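Local coordinates for protein 6-pyruvoyl tetrahydrobiopterin synthase (Plasmodium vivax, PDB 3LX3) that belongs to the 6-pyruvoyl tetrahydropterin synthase family and forms a hexamer that binds zinc and has ligand pockets between its subunits, at residues H36-F40 against K130-T134; A21-V25 against V68-L74. All coordinates share one frame. Residues are numbered along the deposited sequence.

Contact 1. Residues H36-F40 against K130-T134; sequences HFIAF and KHSST. With ZN (zinc ion), chain B; XTN (2-amino-1,5-dihydropteridine-4,6-dione), chain C.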
# COMPACT_ATOMS: atom_id res chain seq x y z
N HIS A 36 -24.29 7.72 1.55
CA HIS A 36 -24.64 8.91 0.80
C HIS A 36 -25.32 8.51 -0.50
O HIS A 36 -25.32 7.34 -0.87
CB HIS A 36 -23.39 9.79 0.56
CG HIS A 36 -22.64 9.50 -0.71
ND1 HIS A 36 -22.35 10.50 -1.61
CD2 HIS A 36 -22.08 8.37 -1.19
CE1 HIS A 36 -21.65 9.98 -2.61
NE2 HIS A 36 -21.48 8.68 -2.39
N PHE A 37 -25.79 9.50 -1.22
CA PHE A 37 -26.02 9.35 -2.66
C PHE A 37 -25.93 10.74 -3.30
O PHE A 37 -26.43 11.74 -2.76
CB PHE A 37 -27.37 8.62 -2.99
CG PHE A 37 -28.62 9.32 -2.54
CD1 PHE A 37 -29.27 10.24 -3.35
CD2 PHE A 37 -29.21 8.97 -1.33
CE1 PHE A 37 -30.46 10.82 -2.95
CE2 PHE A 37 -30.37 9.56 -0.92
CZ PHE A 37 -30.98 10.49 -1.73
N ILE A 38 -25.36 10.77 -4.49
CA ILE A 38 -25.30 11.98 -5.33
C ILE A 38 -26.65 12.23 -5.98
O ILE A 38 -27.27 11.30 -6.51
CB ILE A 38 -24.26 11.80 -6.47
CG1 ILE A 38 -22.85 11.64 -5.92
CG2 ILE A 38 -24.36 12.97 -7.50
CD1 ILE A 38 -22.31 12.81 -5.13
N ALA A 39 -27.12 13.47 -5.94
CA ALA A 39 -28.26 13.91 -6.72
C ALA A 39 -27.97 15.29 -7.25
O ALA A 39 -27.55 16.17 -6.50
CB ALA A 39 -29.55 13.95 -5.86
N PHE A 40 -28.22 15.49 -8.53
CA PHE A 40 -28.17 16.83 -9.16
C PHE A 40 -29.22 16.86 -10.27
O PHE A 40 -29.96 15.92 -10.43
CB PHE A 40 -26.74 17.22 -9.65
CG PHE A 40 -26.07 16.24 -10.57
CD1 PHE A 40 -26.32 16.24 -11.95
CD2 PHE A 40 -25.06 15.42 -10.08
CE1 PHE A 40 -25.63 15.38 -12.81
CE2 PHE A 40 -24.37 14.56 -10.94
CZ PHE A 40 -24.68 14.54 -12.31
N LYS A 130 -24.40 21.40 -1.09
CA LYS A 130 -25.46 21.18 -2.06
C LYS A 130 -25.51 19.73 -2.57
O LYS A 130 -26.59 19.21 -2.88
CB LYS A 130 -25.32 22.15 -3.23
CG LYS A 130 -25.40 23.63 -2.83
CD LYS A 130 -25.02 24.53 -3.99
CE LYS A 130 -25.86 24.25 -5.23
NZ LYS A 130 -27.34 24.13 -4.98
N HIS A 131 -24.34 19.09 -2.66
CA HIS A 131 -24.21 17.70 -3.15
C HIS A 131 -23.23 17.00 -2.26
O HIS A 131 -22.22 17.61 -1.87
CB HIS A 131 -23.66 17.64 -4.58
CG HIS A 131 -24.31 18.63 -5.51
ND1 HIS A 131 -23.81 19.89 -5.66
CD2 HIS A 131 -25.42 18.55 -6.28
CE1 HIS A 131 -24.56 20.55 -6.54
NE2 HIS A 131 -25.56 19.77 -6.91
N SER A 132 -23.47 15.72 -1.97
CA SER A 132 -22.46 14.94 -1.27
C SER A 132 -21.34 14.40 -2.18
O SER A 132 -21.00 13.20 -2.16
CB SER A 132 -23.13 13.84 -0.44
OG SER A 132 -23.91 12.99 -1.27
N SER A 133 -20.79 15.33 -2.97
CA SER A 133 -19.65 14.99 -3.80
C SER A 133 -18.38 15.09 -3.00
O SER A 133 -18.27 15.77 -1.97
CB SER A 133 -19.57 15.91 -5.01
OG SER A 133 -19.34 17.28 -4.62
N THR A 134 -17.36 14.41 -3.52
CA THR A 134 -16.07 14.44 -2.91
C THR A 134 -15.51 15.85 -2.76
O THR A 134 -14.96 16.22 -1.74
CB THR A 134 -15.15 13.52 -3.73
OG1 THR A 134 -15.78 12.24 -3.92
CG2 THR A 134 -13.82 13.30 -3.01
ZN ZN B . -20.51 7.41 -3.76
N1 XTN C . -17.20 12.57 -9.82
C2 XTN C . -16.68 13.57 -9.08
N2 XTN C . -15.97 14.55 -9.66
N3 XTN C . -16.93 13.63 -7.69
C4 XTN C . -17.61 12.67 -7.04
O4 XTN C . -17.75 12.76 -5.80
N5 XTN C . -18.81 10.60 -7.27
C6 XTN C . -19.32 9.61 -8.05
O6 XTN C . -19.97 8.70 -7.53
C7 XTN C . -19.10 9.63 -9.46
N8 XTN C . -18.40 10.64 -9.98
C4A XTN C . -18.09 11.62 -7.83
C8A XTN C . -17.89 11.60 -9.21
O HOH W 1 -25.96 12.13 0.35
O HOH W 2 -26.06 14.72 -3.18
O HOH W 3 -27.82 16.92 -3.85
O HOH W 4 -21.32 8.45 -5.32
O HOH W 5 -19.54 6.39 -5.43
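Ser132 is the pivot of this contact, with His131 and Ile38 burying most of the remaining surface. It forms the centre of an inverse gamma turn, a tight bend that presents its hydroxyl to the facing strand end. There His36 ND1 donates a hydrogen bond to Ser132 OG (3.0 Å), while the other ring nitrogen, His36 NE2, binds the zinc ion at 2.1 Å. Ser132 is thus a second-shell partner of the zinc, bonded to the ring nitrogen that does not face the metal. Waters 4 and 5 complete the local zinc shell, and both donate to O6 of the 2-amino-1,5-dihydropteridine-4,6-dione, joining metal to ligand. Ile38 fills the space beside the turn: its CD1 lies 3.3 Å from Ser132 O and 4.1 Å from Ser133 CB. Further along, the edge of the His131 ring meets the other backbone, with CD2 3.2 Å from Ala39 O; its ND1 is hydrogen-bonded to Glu136. Water fills the gap between the main chains, since water 2 receives hydrogen bonds from Ala39 N and Ser132 N and donates to Phe37 O, and water 3 donates to both Ala39 O and Lys130 O. Beyond the turn, Thr134 N and OG1 each donate to O4 of the ligand at 2.8 Å. His48 and His50, from strand 48-61, bind the same zinc, and Glu168 also belongs to the metal site. The contact therefore joins the far end of strand 20-40 to the loop between strand 124-127 and helix 134-149, whose N-cap is Ser133, with Tyr67 of the second subunit packing on Ile38.

Contact 2. Residues A21-V25 against V68-L74; sequences AELLV and VIDFSIL. With XTN (2-amino-1,5-dihydropteridine-4,6-dione), chain D.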
# COMPACT_ATOMS: atom_id res chain seq x y z
N ALA A 21 8.73 24.45 5.07
CA ALA A 21 8.49 23.02 4.95
C ALA A 21 7.01 22.80 4.74
O ALA A 21 6.19 23.58 5.21
CB ALA A 21 9.00 22.19 6.18
N GLU A 22 6.70 21.71 4.05
CA GLU A 22 5.32 21.24 3.83
C GLU A 22 5.11 19.99 4.63
O GLU A 22 5.85 19.04 4.47
CB GLU A 22 5.09 20.98 2.37
CG GLU A 22 3.76 20.47 1.98
CD GLU A 22 3.71 20.27 0.48
OE1 GLU A 22 3.82 19.11 0.01
OE2 GLU A 22 3.60 21.26 -0.24
N LEU A 23 4.09 19.97 5.49
CA LEU A 23 3.78 18.81 6.29
C LEU A 23 2.56 18.10 5.70
O LEU A 23 1.61 18.77 5.21
CB LEU A 23 3.47 19.21 7.71
CG LEU A 23 4.58 19.90 8.47
CD1 LEU A 23 4.17 20.09 9.92
CD2 LEU A 23 5.94 19.23 8.35
N LEU A 24 2.58 16.78 5.76
CA LEU A 24 1.47 15.93 5.32
C LEU A 24 1.14 14.96 6.41
O LEU A 24 2.04 14.23 6.89
CB LEU A 24 1.85 15.13 4.07
CG LEU A 24 0.84 14.07 3.60
CD1 LEU A 24 -0.45 14.72 3.12
CD2 LEU A 24 1.50 13.28 2.47
N VAL A 25 -0.13 14.92 6.79
CA VAL A 25 -0.58 13.86 7.66
C VAL A 25 -1.71 13.07 6.94
O VAL A 25 -2.65 13.64 6.40
CB VAL A 25 -1.07 14.35 9.07
CG1 VAL A 25 0.11 14.91 9.85
CG2 VAL A 25 -2.23 15.33 8.98
N VAL A 68 7.25 23.01 11.92
CA VAL A 68 6.32 24.01 11.39
C VAL A 68 5.19 24.16 12.41
O VAL A 68 4.92 25.26 12.93
CB VAL A 68 5.79 23.71 10.00
CG1 VAL A 68 4.79 24.84 9.60
CG2 VAL A 68 6.97 23.65 9.00
N ILE A 69 4.57 23.04 12.71
CA ILE A 69 3.47 22.91 13.69
C ILE A 69 3.50 21.42 14.08
O ILE A 69 3.84 20.54 13.26
CB ILE A 69 2.14 23.42 13.13
CG1 ILE A 69 1.01 23.27 14.14
CG2 ILE A 69 1.80 22.71 11.84
CD1 ILE A 69 -0.27 23.97 13.68
N ASP A 70 3.25 21.12 15.34
CA ASP A 70 3.30 19.77 15.85
C ASP A 70 2.32 18.84 15.12
O ASP A 70 1.10 19.05 15.12
CB ASP A 70 2.96 19.82 17.35
CG ASP A 70 3.19 18.51 18.07
OD1 ASP A 70 3.35 17.45 17.46
OD2 ASP A 70 3.19 18.57 19.32
N PHE A 71 2.85 17.78 14.50
CA PHE A 71 2.00 16.76 13.87
C PHE A 71 0.89 16.26 14.80
O PHE A 71 -0.22 15.92 14.33
CB PHE A 71 2.80 15.51 13.45
CG PHE A 71 3.68 15.65 12.21
CD1 PHE A 71 3.18 16.02 10.97
CD2 PHE A 71 5.01 15.27 12.28
CE1 PHE A 71 4.02 16.07 9.85
CE2 PHE A 71 5.83 15.33 11.14
CZ PHE A 71 5.32 15.73 9.96
N SER A 72 1.16 16.15 16.10
CA SER A 72 0.14 15.57 17.01
C SER A 72 -1.14 16.42 17.08
O SER A 72 -2.23 15.89 17.21
CB SER A 72 0.72 15.39 18.41
OG SER A 72 1.87 14.55 18.38
N ILE A 73 -0.98 17.74 16.99
CA ILE A 73 -2.12 18.66 16.97
C ILE A 73 -2.91 18.44 15.69
O ILE A 73 -4.15 18.36 15.71
CB ILE A 73 -1.65 20.15 17.05
CG1 ILE A 73 -0.89 20.39 18.35
CG2 ILE A 73 -2.83 21.11 16.94
CD1 ILE A 73 -0.20 21.78 18.42
N LEU A 74 -2.20 18.34 14.57
CA LEU A 74 -2.85 18.11 13.27
C LEU A 74 -3.65 16.82 13.29
O LEU A 74 -4.81 16.79 12.88
CB LEU A 74 -1.84 18.06 12.11
CG LEU A 74 -0.92 19.27 12.01
CD1 LEU A 74 -0.06 19.18 10.75
CD2 LEU A 74 -1.72 20.61 12.06
N1 XTN D . 5.76 17.40 14.64
C2 XTN D . 6.50 17.83 13.59
N2 XTN D . 6.10 18.90 12.88
N3 XTN D . 7.72 17.20 13.26
C4 XTN D . 8.16 16.11 13.92
O4 XTN D . 9.23 15.58 13.56
N5 XTN D . 7.73 14.57 15.71
C6 XTN D . 6.96 14.17 16.76
O6 XTN D . 7.31 13.18 17.43
C7 XTN D . 5.77 14.88 17.10
N8 XTN D . 5.44 15.94 16.36
C4A XTN D . 7.36 15.66 14.98
C8A XTN D . 6.18 16.32 15.32
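This is an apolar strand-to-helix contact in the T-fold (tunnelling fold) of this family, where the start of strand 20-40 packs against the loop entering helix 71-85 and that helix's first turn. No hydrogen bond crosses between the segments. Ala21, Leu23 and Val25 point from one strand face toward 68-74. Leu23 is central: its CD1 lies 4.0 Å from both Val68 CB and Ile69 CG2, and its CB is 3.8 Å from Phe71 CE1. Val25 CG1 meets Phe71 CD1 at 3.5 Å, and Val25 CG2 approaches Leu74 CB at 4.2 Å. At the interface, 22-25 pairs antiparallel with a strand of the third subunit, extending the sheet. The loop also lines a pocket shared with that subunit, whose Thr134 and Glu135 bind the same ligand. Asp70 caps the helix, its OD1 accepting from Ser72 N at 2.9 Å. Ligand N2 sits over one face of the Phe71 ring and donates to Ile69 O at 2.8 Å.

Overall arrangement
Contacts 1 and 2 lie on opposite sides of the chain's centre, their own centres about 30 Å apart and their nearest atoms about 15 Å apart. The long strand 20-40 connects them, giving its start to contact 2 and its end to contact 1. Along the chain the segments alternate: 21-25, 36-40, 68-74, then 130-134. The partners of the strand belong to different elements, the entry to helix 71-85 and the loop leading into helix 134-149. Each contact borders a ligand pocket at a subunit interface, one contributing Thr134 and the other Ile69. Because both residues hydrogen-bond the ligand in such pockets, each subunit contributes opposite ends to two different pockets of the hexamer.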